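Local coordinates for protein pleckstrin homology domain-containing family A member 8 (Homo sapiens, PDB 5KDI) that binds simple glycosphingolipids such as glucosylceramide through its all-helical GLTP fold and probably carries them between membranes, at residues P1-T6 against A161-K165; L97-R102 against Y200-E206. The protein carries 2 engineered substitutions. All blocks are in the same frame, centred on the assembly; numbering follows the deposited sequence.

Contact 1. Residues P1-T6 against A161-K165. With 6S8 ((~{Z})-~{N}-[(~{E},2~{S},3~{R})-1-[(2~{R},3~{R},4~{S},5~{R},6~{R})-6-(hydroxymethyl)-3,4,5-tris(oxidanyl)oxan-2-yl]oxy-3-oxidanyl-octadec-4-en-2-yl]octadec-9-enamide), chain C.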
loop_
_atom_site.group_PDB
_atom_site.type_symbol
_atom_site.label_atom_id
_atom_site.label_comp_id
_atom_site.label_asym_id
_atom_site.label_seq_id
_atom_site.Cartn_x
_atom_site.Cartn_y
_atom_site.Cartn_z
ATOM N N PRO A 1 -21.102 -3.279 4.828
ATOM C CA PRO A 1 -19.815 -2.923 4.217
ATOM C C PRO A 1 -18.683 -2.823 5.239
ATOM O O PRO A 1 -18.932 -2.759 6.425
ATOM C CB PRO A 1 -20.083 -1.537 3.662
ATOM C CG PRO A 1 -21.124 -0.929 4.575
ATOM C CD PRO A 1 -21.912 -2.089 5.150
ATOM N N THR A 2 -17.454 -2.789 4.733
ATOM C CA THR A 2 -16.293 -2.567 5.542
ATOM C C THR A 2 -15.440 -1.450 4.916
ATOM O O THR A 2 -15.704 -1.007 3.786
ATOM C CB THR A 2 -15.397 -3.793 5.737
ATOM O OG1 THR A 2 -14.639 -3.945 4.552
ATOM C CG2 THR A 2 -16.174 -5.133 6.132
ATOM N N PHE A 3 -14.410 -1.005 5.654
ATOM C CA PHE A 3 -13.469 -0.077 5.105
ATOM C C PHE A 3 -13.046 -0.467 3.673
ATOM O O PHE A 3 -12.855 0.407 2.783
ATOM C CB PHE A 3 -12.207 -0.040 5.996
ATOM C CG PHE A 3 -10.973 0.557 5.329
ATOM C CD1 PHE A 3 -10.834 1.931 5.206
ATOM C CD2 PHE A 3 -9.996 -0.242 4.729
ATOM C CE1 PHE A 3 -9.762 2.522 4.565
ATOM C CE2 PHE A 3 -8.885 0.333 4.080
ATOM C CZ PHE A 3 -8.772 1.723 4.004
ATOM N N PHE A 4 -12.810 -1.780 3.463
ATOM C CA PHE A 4 -12.231 -2.264 2.221
ATOM C C PHE A 4 -13.122 -2.187 1.023
ATOM O O PHE A 4 -12.602 -2.318 -0.117
ATOM C CB PHE A 4 -11.730 -3.694 2.414
ATOM C CG PHE A 4 -10.673 -3.829 3.442
ATOM C CD1 PHE A 4 -9.391 -3.399 3.174
ATOM C CD2 PHE A 4 -10.967 -4.323 4.697
ATOM C CE1 PHE A 4 -8.403 -3.476 4.142
ATOM C CE2 PHE A 4 -9.986 -4.421 5.659
ATOM C CZ PHE A 4 -8.708 -3.992 5.388
ATOM N N SER A 5 -14.378 -1.771 1.222
ATOM C CA SER A 5 -15.287 -1.532 0.117
ATOM C C SER A 5 -15.841 -0.135 0.070
ATOM O O SER A 5 -16.760 0.161 -0.690
ATOM C CB SER A 5 -16.405 -2.587 0.085
ATOM O OG SER A 5 -17.085 -2.719 1.323
ATOM N N THR A 6 -15.228 0.764 0.837
ATOM C CA THR A 6 -15.644 2.150 0.830
ATOM C C THR A 6 -15.208 2.811 -0.458
ATOM O O THR A 6 -14.220 2.402 -1.096
ATOM C CB THR A 6 -15.152 2.891 2.099
ATOM O OG1 THR A 6 -13.691 2.795 2.192
ATOM C CG2 THR A 6 -15.901 2.365 3.361
ATOM N N ALA A 161 -11.418 -0.093 13.771
ATOM C CA ALA A 161 -10.940 0.932 12.853
ATOM C C ALA A 161 -11.334 0.674 11.388
ATOM O O ALA A 161 -11.112 1.526 10.536
ATOM C CB ALA A 161 -9.420 1.130 12.948
ATOM N N LEU A 162 -11.890 -0.503 11.120
ATOM C CA LEU A 162 -12.274 -0.903 9.762
ATOM C C LEU A 162 -13.791 -0.950 9.534
ATOM O O LEU A 162 -14.244 -1.382 8.450
ATOM C CB LEU A 162 -11.688 -2.250 9.432
ATOM C CG LEU A 162 -10.156 -2.304 9.587
ATOM C CD1 LEU A 162 -9.708 -3.731 9.535
ATOM C CD2 LEU A 162 -9.501 -1.406 8.561
ATOM N N THR A 163 -14.552 -0.485 10.508
ATOM C CA THR A 163 -15.989 -0.424 10.395
ATOM C C THR A 163 -16.436 0.883 9.759
ATOM O O THR A 163 -15.745 1.946 9.814
ATOM C CB THR A 163 -16.646 -0.542 11.741
ATOM O OG1 THR A 163 -16.262 0.573 12.514
ATOM C CG2 THR A 163 -16.369 -1.893 12.461
ATOM N N VAL A 164 -17.587 0.782 9.109
ATOM C CA VAL A 164 -18.263 1.912 8.492
ATOM C C VAL A 164 -19.225 2.584 9.524
ATOM O O VAL A 164 -19.380 3.805 9.506
ATOM C CB VAL A 164 -18.961 1.470 7.208
ATOM C CG1 VAL A 164 -19.767 2.604 6.685
ATOM C CG2 VAL A 164 -17.939 1.026 6.157
ATOM N N LYS A 165 -19.889 1.792 10.376
ATOM C CA LYS A 165 -20.631 2.279 11.546
ATOM C C LYS A 165 -20.103 1.637 12.826
ATOM O O LYS A 165 -19.826 0.430 12.868
ATOM C CB LYS A 165 -22.131 1.927 11.337
ATOM C CG LYS A 165 -23.092 2.746 12.180
ATOM C CD LYS A 165 -24.565 2.442 11.849
ATOM C CE LYS A 165 -25.006 1.033 12.252
ATOM N NZ LYS A 165 -26.431 0.737 11.924
HETATM C C1 6S8 C . 12.355 4.442 2.990
HETATM C C2 6S8 C . 11.563 3.739 4.070
HETATM N N2 6S8 C . 10.216 3.491 3.575
HETATM C C3 6S8 C . 11.506 4.635 5.341
HETATM O O3 6S8 C . 12.872 4.898 5.726
HETATM C C4 6S8 C . 10.767 3.935 6.421
HETATM C C5 6S8 C . 9.653 4.458 6.940
HETATM C C6 6S8 C . 8.827 3.859 8.045
HETATM C C7 6S8 C . 9.216 2.499 8.565
HETATM C C8 6S8 C . 8.576 2.448 9.925
HETATM C C9 6S8 C . 8.268 1.024 10.214
HETATM C C10 6S8 C . 7.012 0.639 9.479
HETATM C C11 6S8 C . 5.891 0.276 10.471
HETATM C C12 6S8 C . 4.924 -0.674 9.785
HETATM C C13 6S8 C . 3.453 -0.293 9.859
HETATM C C14 6S8 C . 2.765 -0.572 11.185
HETATM C C15 6S8 C . 1.291 -0.960 10.986
HETATM C C16 6S8 C . 0.247 -0.260 11.837
HETATM C C17 6S8 C . -0.719 -1.106 12.682
HETATM C C18 6S8 C . -1.713 -1.974 11.924
HETATM C C1A 6S8 C . 11.980 6.061 1.251
HETATM O O1A 6S8 C . 11.755 5.673 2.589
HETATM C C2A 6S8 C . 10.885 6.989 0.803
HETATM O O2A 6S8 C . 9.636 6.274 0.866
HETATM C C3A 6S8 C . 11.179 7.593 -0.568
HETATM O O3A 6S8 C . 10.203 8.566 -0.868
HETATM C C4A 6S8 C . 12.574 8.188 -0.571
HETATM O O4A 6S8 C . 12.608 9.417 0.152
HETATM O O5A 6S8 C . 15.865 6.852 0.657
HETATM C C5M 6S8 C . 13.580 7.170 -0.070
HETATM C C6A 6S8 C . 14.969 7.751 -0.029
HETATM O O6A 6S8 C . 13.208 6.756 1.248
HETATM C CAA 6S8 C . 9.667 2.286 3.548
HETATM O OAA 6S8 C . 10.246 1.241 3.835
HETATM C CAB 6S8 C . 8.250 2.275 3.058
HETATM C CAC 6S8 C . 7.554 2.514 4.430
HETATM C CAD 6S8 C . 6.533 1.482 4.638
HETATM C CAE 6S8 C . 5.221 2.212 4.710
HETATM C CAF 6S8 C . 4.174 1.129 4.920
HETATM C CAG 6S8 C . 2.996 1.319 3.948
HETATM C CAH 6S8 C . 1.661 0.996 4.631
HETATM C CAI 6S8 C . 1.648 -0.482 4.889
HETATM C CAJ 6S8 C . 1.144 -1.042 5.992
HETATM C CAK 6S8 C . 0.489 -0.299 7.112
HETATM C CAL 6S8 C . -0.355 -1.422 7.726
HETATM C CAM 6S8 C . -1.533 -0.946 8.550
HETATM C CAN 6S8 C . -2.453 -0.106 7.714
HETATM C CAO 6S8 C . -3.865 -0.218 8.242
HETATM C CAP 6S8 C . -4.659 -1.292 7.551
HETATM C CAQ 6S8 C . -5.978 -0.779 7.069
HETATM C CAR 6S8 C . -6.277 -1.472 5.801
HETATM O O HOH W 1 -18.732 -1.724 8.899
#

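Contact 2. Residues L97-R102 against Y200-E206. With 6S8 ((~{Z})-~{N}-[(~{E},2~{S},3~{R})-1-[(2~{R},3~{R},4~{S},5~{R},6~{R})-6-(hydroxymethyl)-3,4,5-tris(oxidanyl)oxan-2-yl]oxy-3-oxidanyl-octadec-4-en-2-yl]octadec-9-enamide), chain C.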
loop_
_atom_site.group_PDB
_atom_site.type_symbol
_atom_site.label_atom_id
_atom_site.label_comp_id
_atom_site.label_asym_id
_atom_site.label_seq_id
_atom_site.Cartn_x
_atom_site.Cartn_y
_atom_site.Cartn_z
ATOM N N LEU A 97 7.367 5.314 -6.508
ATOM C CA LEU A 97 6.521 4.163 -6.748
ATOM C C LEU A 97 7.216 2.840 -6.305
ATOM O O LEU A 97 6.558 1.857 -5.926
ATOM C CB LEU A 97 6.111 4.170 -8.205
ATOM C CG LEU A 97 5.168 3.056 -8.659
ATOM C CD1 LEU A 97 3.857 3.050 -7.804
ATOM C CD2 LEU A 97 4.928 3.217 -10.176
ATOM N N LEU A 98 8.560 2.799 -6.415
ATOM C CA LEU A 98 9.327 1.686 -5.879
ATOM C C LEU A 98 8.977 1.444 -4.420
ATOM O O LEU A 98 8.691 0.311 -3.976
ATOM C CB LEU A 98 10.800 1.896 -6.043
ATOM C CG LEU A 98 11.760 0.813 -5.531
ATOM C CD1 LEU A 98 11.553 -0.502 -6.278
ATOM C CD2 LEU A 98 13.186 1.365 -5.522
ATOM N N TRP A 99 9.043 2.527 -3.657
ATOM C CA TRP A 99 8.766 2.424 -2.220
ATOM C C TRP A 99 7.270 2.236 -1.913
ATOM O O TRP A 99 6.918 1.525 -0.934
ATOM C CB TRP A 99 9.362 3.597 -1.470
ATOM C CG TRP A 99 10.832 3.479 -1.384
ATOM C CD1 TRP A 99 11.810 4.088 -2.212
ATOM C CD2 TRP A 99 11.578 2.591 -0.510
ATOM N NE1 TRP A 99 13.056 3.694 -1.842
ATOM C CE2 TRP A 99 12.990 2.798 -0.821
ATOM C CE3 TRP A 99 11.223 1.697 0.505
ATOM C CZ2 TRP A 99 13.989 2.130 -0.116
ATOM C CZ3 TRP A 99 12.235 1.054 1.195
ATOM C CH2 TRP A 99 13.577 1.274 0.898
ATOM N N LEU A 100 6.377 2.798 -2.733
ATOM C CA LEU A 100 4.951 2.488 -2.595
ATOM C C LEU A 100 4.671 1.009 -2.805
ATOM O O LEU A 100 3.938 0.387 -1.996
ATOM C CB LEU A 100 4.043 3.339 -3.463
ATOM C CG LEU A 100 3.818 4.772 -3.111
ATOM C CD1 LEU A 100 3.055 5.450 -4.254
ATOM C CD2 LEU A 100 3.017 4.802 -1.813
ATOM N N LYS A 101 5.247 0.417 -3.863
ATOM C CA LYS A 101 4.958 -0.974 -4.100
ATOM C C LYS A 101 5.525 -1.878 -3.013
ATOM O O LYS A 101 4.902 -2.854 -2.636
ATOM C CB LYS A 101 5.330 -1.393 -5.531
ATOM C CG LYS A 101 6.765 -1.764 -5.806
ATOM C CD LYS A 101 6.922 -2.371 -7.197
ATOM C CE LYS A 101 8.235 -3.134 -7.354
ATOM N NZ LYS A 101 9.085 -2.277 -8.200
ATOM N N ARG A 102 6.675 -1.478 -2.451
ATOM C CA ARG A 102 7.257 -2.234 -1.369
ATOM C C ARG A 102 6.328 -2.170 -0.139
ATOM O O ARG A 102 6.103 -3.171 0.538
ATOM C CB ARG A 102 8.677 -1.743 -1.042
ATOM C CG ARG A 102 9.685 -2.104 -2.121
ATOM C CD ARG A 102 11.021 -1.397 -1.859
ATOM N NE ARG A 102 12.008 -1.804 -2.854
ATOM C CZ ARG A 102 13.282 -1.416 -2.834
ATOM N NH1 ARG A 102 13.629 -0.515 -1.928
ATOM N NH2 ARG A 102 14.157 -1.888 -3.735
ATOM N N TYR A 200 9.355 -3.011 -13.397
ATOM C CA TYR A 200 10.637 -2.679 -12.764
ATOM C C TYR A 200 11.763 -3.670 -13.130
ATOM O O TYR A 200 12.868 -3.242 -13.419
ATOM C CB TYR A 200 10.471 -2.474 -11.286
ATOM C CG TYR A 200 9.957 -1.087 -10.917
ATOM C CD1 TYR A 200 8.697 -0.638 -11.304
ATOM C CD2 TYR A 200 10.735 -0.210 -10.183
ATOM C CE1 TYR A 200 8.232 0.610 -10.977
ATOM C CE2 TYR A 200 10.267 1.028 -9.810
ATOM C CZ TYR A 200 9.046 1.484 -10.266
ATOM O OH TYR A 200 8.583 2.717 -9.955
ATOM N N GLU A 201 11.459 -4.964 -13.131
ATOM C CA GLU A 201 12.435 -5.963 -13.487
ATOM C C GLU A 201 12.926 -5.771 -14.926
ATOM O O GLU A 201 14.138 -5.813 -15.158
ATOM C CB GLU A 201 11.926 -7.376 -13.227
ATOM C CG GLU A 201 11.570 -7.618 -11.747
ATOM C CD GLU A 201 10.570 -8.768 -11.524
ATOM O OE1 GLU A 201 10.319 -9.535 -12.476
ATOM O OE2 GLU A 201 10.020 -8.880 -10.392
ATOM N N VAL A 202 11.991 -5.640 -15.861
ATOM C CA VAL A 202 12.323 -5.580 -17.267
ATOM C C VAL A 202 13.194 -4.352 -17.623
ATOM O O VAL A 202 14.075 -4.446 -18.474
ATOM C CB VAL A 202 11.068 -5.656 -18.181
ATOM C CG1 VAL A 202 11.434 -5.460 -19.645
ATOM C CG2 VAL A 202 10.406 -7.006 -18.052
ATOM N N HIS A 203 12.979 -3.243 -16.924
ATOM C CA HIS A 203 13.671 -2.003 -17.227
ATOM C C HIS A 203 14.840 -1.775 -16.273
ATOM O O HIS A 203 15.452 -0.722 -16.291
ATOM C CB HIS A 203 12.711 -0.873 -17.224
ATOM C CG HIS A 203 11.690 -0.984 -18.319
ATOM N ND1 HIS A 203 11.960 -0.650 -19.607
ATOM C CD2 HIS A 203 10.415 -1.518 -18.300
ATOM C CE1 HIS A 203 10.858 -0.876 -20.373
ATOM N NE2 HIS A 203 9.913 -1.442 -19.584
ATOM N N GLY A 204 15.149 -2.745 -15.423
ATOM C CA GLY A 204 16.376 -2.646 -14.623
ATOM C C GLY A 204 16.246 -1.592 -13.501
ATOM O O GLY A 204 17.270 -0.976 -13.136
ATOM N N LEU A 205 15.017 -1.411 -12.950
ATOM C CA LEU A 205 14.710 -0.334 -12.003
ATOM C C LEU A 205 14.619 -0.812 -10.550
ATOM O O LEU A 205 14.316 0.001 -9.664
ATOM C CB LEU A 205 13.418 0.376 -12.410
ATOM C CG LEU A 205 13.346 1.020 -13.750
ATOM C CD1 LEU A 205 11.925 1.485 -14.097
ATOM C CD2 LEU A 205 14.417 2.064 -13.928
ATOM N N GLU A 206 14.775 -2.121 -10.289
ATOM C CA GLU A 206 14.786 -2.696 -8.938
ATOM C C GLU A 206 16.095 -2.449 -8.248
ATOM O O GLU A 206 16.968 -3.258 -8.300
ATOM C CB GLU A 206 14.552 -4.220 -8.944
ATOM C CG GLU A 206 13.160 -4.582 -9.259
ATOM C CD GLU A 206 12.118 -4.262 -8.140
ATOM O OE1 GLU A 206 12.413 -3.852 -6.993
ATOM O OE2 GLU A 206 10.971 -4.412 -8.499
HETATM C C1 6S8 C . 12.355 4.442 2.990
HETATM C C2 6S8 C . 11.563 3.739 4.070
HETATM N N2 6S8 C . 10.216 3.491 3.575
HETATM C C3 6S8 C . 11.506 4.635 5.341
HETATM O O3 6S8 C . 12.872 4.898 5.726
HETATM C C4 6S8 C . 10.767 3.935 6.421
HETATM C C5 6S8 C . 9.653 4.458 6.940
HETATM C C6 6S8 C . 8.827 3.859 8.045
HETATM C C7 6S8 C . 9.216 2.499 8.565
HETATM C C8 6S8 C . 8.576 2.448 9.925
HETATM C C9 6S8 C . 8.268 1.024 10.214
HETATM C C10 6S8 C . 7.012 0.639 9.479
HETATM C C11 6S8 C . 5.891 0.276 10.471
HETATM C C12 6S8 C . 4.924 -0.674 9.785
HETATM C C13 6S8 C . 3.453 -0.293 9.859
HETATM C C14 6S8 C . 2.765 -0.572 11.185
HETATM C C15 6S8 C . 1.291 -0.960 10.986
HETATM C C16 6S8 C . 0.247 -0.260 11.837
HETATM C C17 6S8 C . -0.719 -1.106 12.682
HETATM C C18 6S8 C . -1.713 -1.974 11.924
HETATM C C1A 6S8 C . 11.980 6.061 1.251
HETATM O O1A 6S8 C . 11.755 5.673 2.589
HETATM C C2A 6S8 C . 10.885 6.989 0.803
HETATM O O2A 6S8 C . 9.636 6.274 0.866
HETATM C C3A 6S8 C . 11.179 7.593 -0.568
HETATM O O3A 6S8 C . 10.203 8.566 -0.868
HETATM C C4A 6S8 C . 12.574 8.188 -0.571
HETATM O O4A 6S8 C . 12.608 9.417 0.152
HETATM O O5A 6S8 C . 15.865 6.852 0.657
HETATM C C5M 6S8 C . 13.580 7.170 -0.070
HETATM C C6A 6S8 C . 14.969 7.751 -0.029
HETATM O O6A 6S8 C . 13.208 6.756 1.248
HETATM C CAA 6S8 C . 9.667 2.286 3.548
HETATM O OAA 6S8 C . 10.246 1.241 3.835
HETATM C CAB 6S8 C . 8.250 2.275 3.058
HETATM C CAC 6S8 C . 7.554 2.514 4.430
HETATM C CAD 6S8 C . 6.533 1.482 4.638
HETATM C CAE 6S8 C . 5.221 2.212 4.710
HETATM C CAF 6S8 C . 4.174 1.129 4.920
HETATM C CAG 6S8 C . 2.996 1.319 3.948
HETATM C CAH 6S8 C . 1.661 0.996 4.631
HETATM C CAI 6S8 C . 1.648 -0.482 4.889
HETATM C CAJ 6S8 C . 1.144 -1.042 5.992
HETATM C CAK 6S8 C . 0.489 -0.299 7.112
HETATM C CAL 6S8 C . -0.355 -1.422 7.726
HETATM C CAM 6S8 C . -1.533 -0.946 8.550
HETATM C CAN 6S8 C . -2.453 -0.106 7.714
HETATM C CAO 6S8 C . -3.865 -0.218 8.242
HETATM C CAP 6S8 C . -4.659 -1.292 7.551
HETATM C CAQ 6S8 C . -5.978 -0.779 7.069
HETATM C CAR 6S8 C . -6.277 -1.472 5.801
HETATM O O HOH W 2 10.883 -3.670 -4.847
HETATM O O HOH W 3 14.397 -3.647 -5.434
#

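Contact 1. Residues P1-T6 against A161-K165
The far end of the hydrophobic glycolipid pocket is lined here by Phe3, Phe4 and Leu162, which meet where the N-terminal segment 1-6 lies over the loop 161-165 that follows helix 155-160. One direct backbone bond joins the two segments: Phe3 N donates to Leu162 O at 2.8 Å, with an N-H...O angle of 162° and the donor tilted 30° from the carbonyl plane. A second link runs through water, which donates to Pro1 O and accepts from Val164 N.

The branches of Leu162 divide the aromatic pair between them. Its CD2 lies 4.0 Å from Phe3 CD2, and its CD1 3.9 Å from Phe4 CE2; both approaches are oblique to the rings. With CG anti to the backbone N (chi1 162°), the Phe3 ring is carried toward the lipid, and its edge meets a face of the Phe4 ring, CD2 standing 3.5 Å above that plane. Both rings touch the terminal methyl of the acyl chain: Phe4 CE1 is 3.4 Å and Phe3 CE2 3.6 Å from 6S8 CAR.

Farther from the lipid, Val164 CG2 packs against Thr6 CG2 at 3.7 Å, the two side chains running in opposite directions, and also reaches the Pro1 ring. Within segment 1-6, Phe4 N donates to Thr2 OG1 in an ST turn, and Phe3 O accepts from both Thr6 N and Thr6 OG1. Thr2 OG1 is also hydrogen-bonded to Asp181 of helix 172-202.

The contacts that Phe3, Phe4 and Leu162 make with the acyl terminus are carbon to carbon, while the polar bonds hold the backbone; such apolar contact holds the chain without directional bonds.

Contact 2. Residues L97-R102 against Y200-E206
In this all-helical GLTP fold, helix 93-115 meets the C-terminal end of helix 172-202, which Tyr200, in the last turn, and Glu206, just past a Schellman motif, fasten to residues 97-102. The evidence for that motif is the bond pair Leu205 N to Tyr200 O and Gly204 N to Glu201 O, with Gly204 at positive phi (73°) as the C-prime residue. The chain reverses there and brings Glu206 back to helix 93-115.

The charged interactions centre on Lys101, one of whose two conformers is described. Its ammonium group lies over one face of the Tyr200 ring, NZ 3.5 Å from the centroid and 28° off the ring normal, a cation-pi contact. The same NZ donates to Glu206 OE2 at 2.9 Å in a salt bridge, meeting that oxygen from above the carboxylate plane. In this conformer a bend at the end of the lysine chain (chi4 -106°) brings NZ to both partners. This pairing with carboxylate and ring probably stabilises the charged form of the largely buried lysine.

Apolar packing meets the rest of the ring. Leu98 CB lies 3.9 Å from Tyr200 CE2, and Leu97 CD2 sits at the ring edge. The hydroxyl nestles against Leu97 CB, 3.4 Å from OH, and is hydrogen-bonded to Thr94 O of helix 93-115, about one turn before Leu97.

Trp99, on another side of this helix, has the lipid's sugar ring over one face, 6S8 C1A standing 3.8 Å above the plane. Arg102 NH1 lies over the opposite face of that indole, so Arg102 backs a pocket residue while also facing Glu206.

Water completes the contact: one molecule accepts from Arg102 NE at 3.0 Å and donates to Glu206 OE1 at 2.6 Å.

From the N terminus, segment 1-6 closes the longer loop when it meets residues 161-165, fastening the start of the chain to the loop between helices 155-160 and 172-202. Residues 97-102 fall inside that span, but their partner 200-206 lies beyond its end, so contacts 1 and 2 cross rather than nest. Contact 2 joins helix 93-115 to the end of helix 172-202. The two centres lie about 30 Å apart on opposite sides of the chain's centre, and the lipid touches both: contact 1 meets an acyl end, whereas contact 2 reaches the sugar end through Trp99.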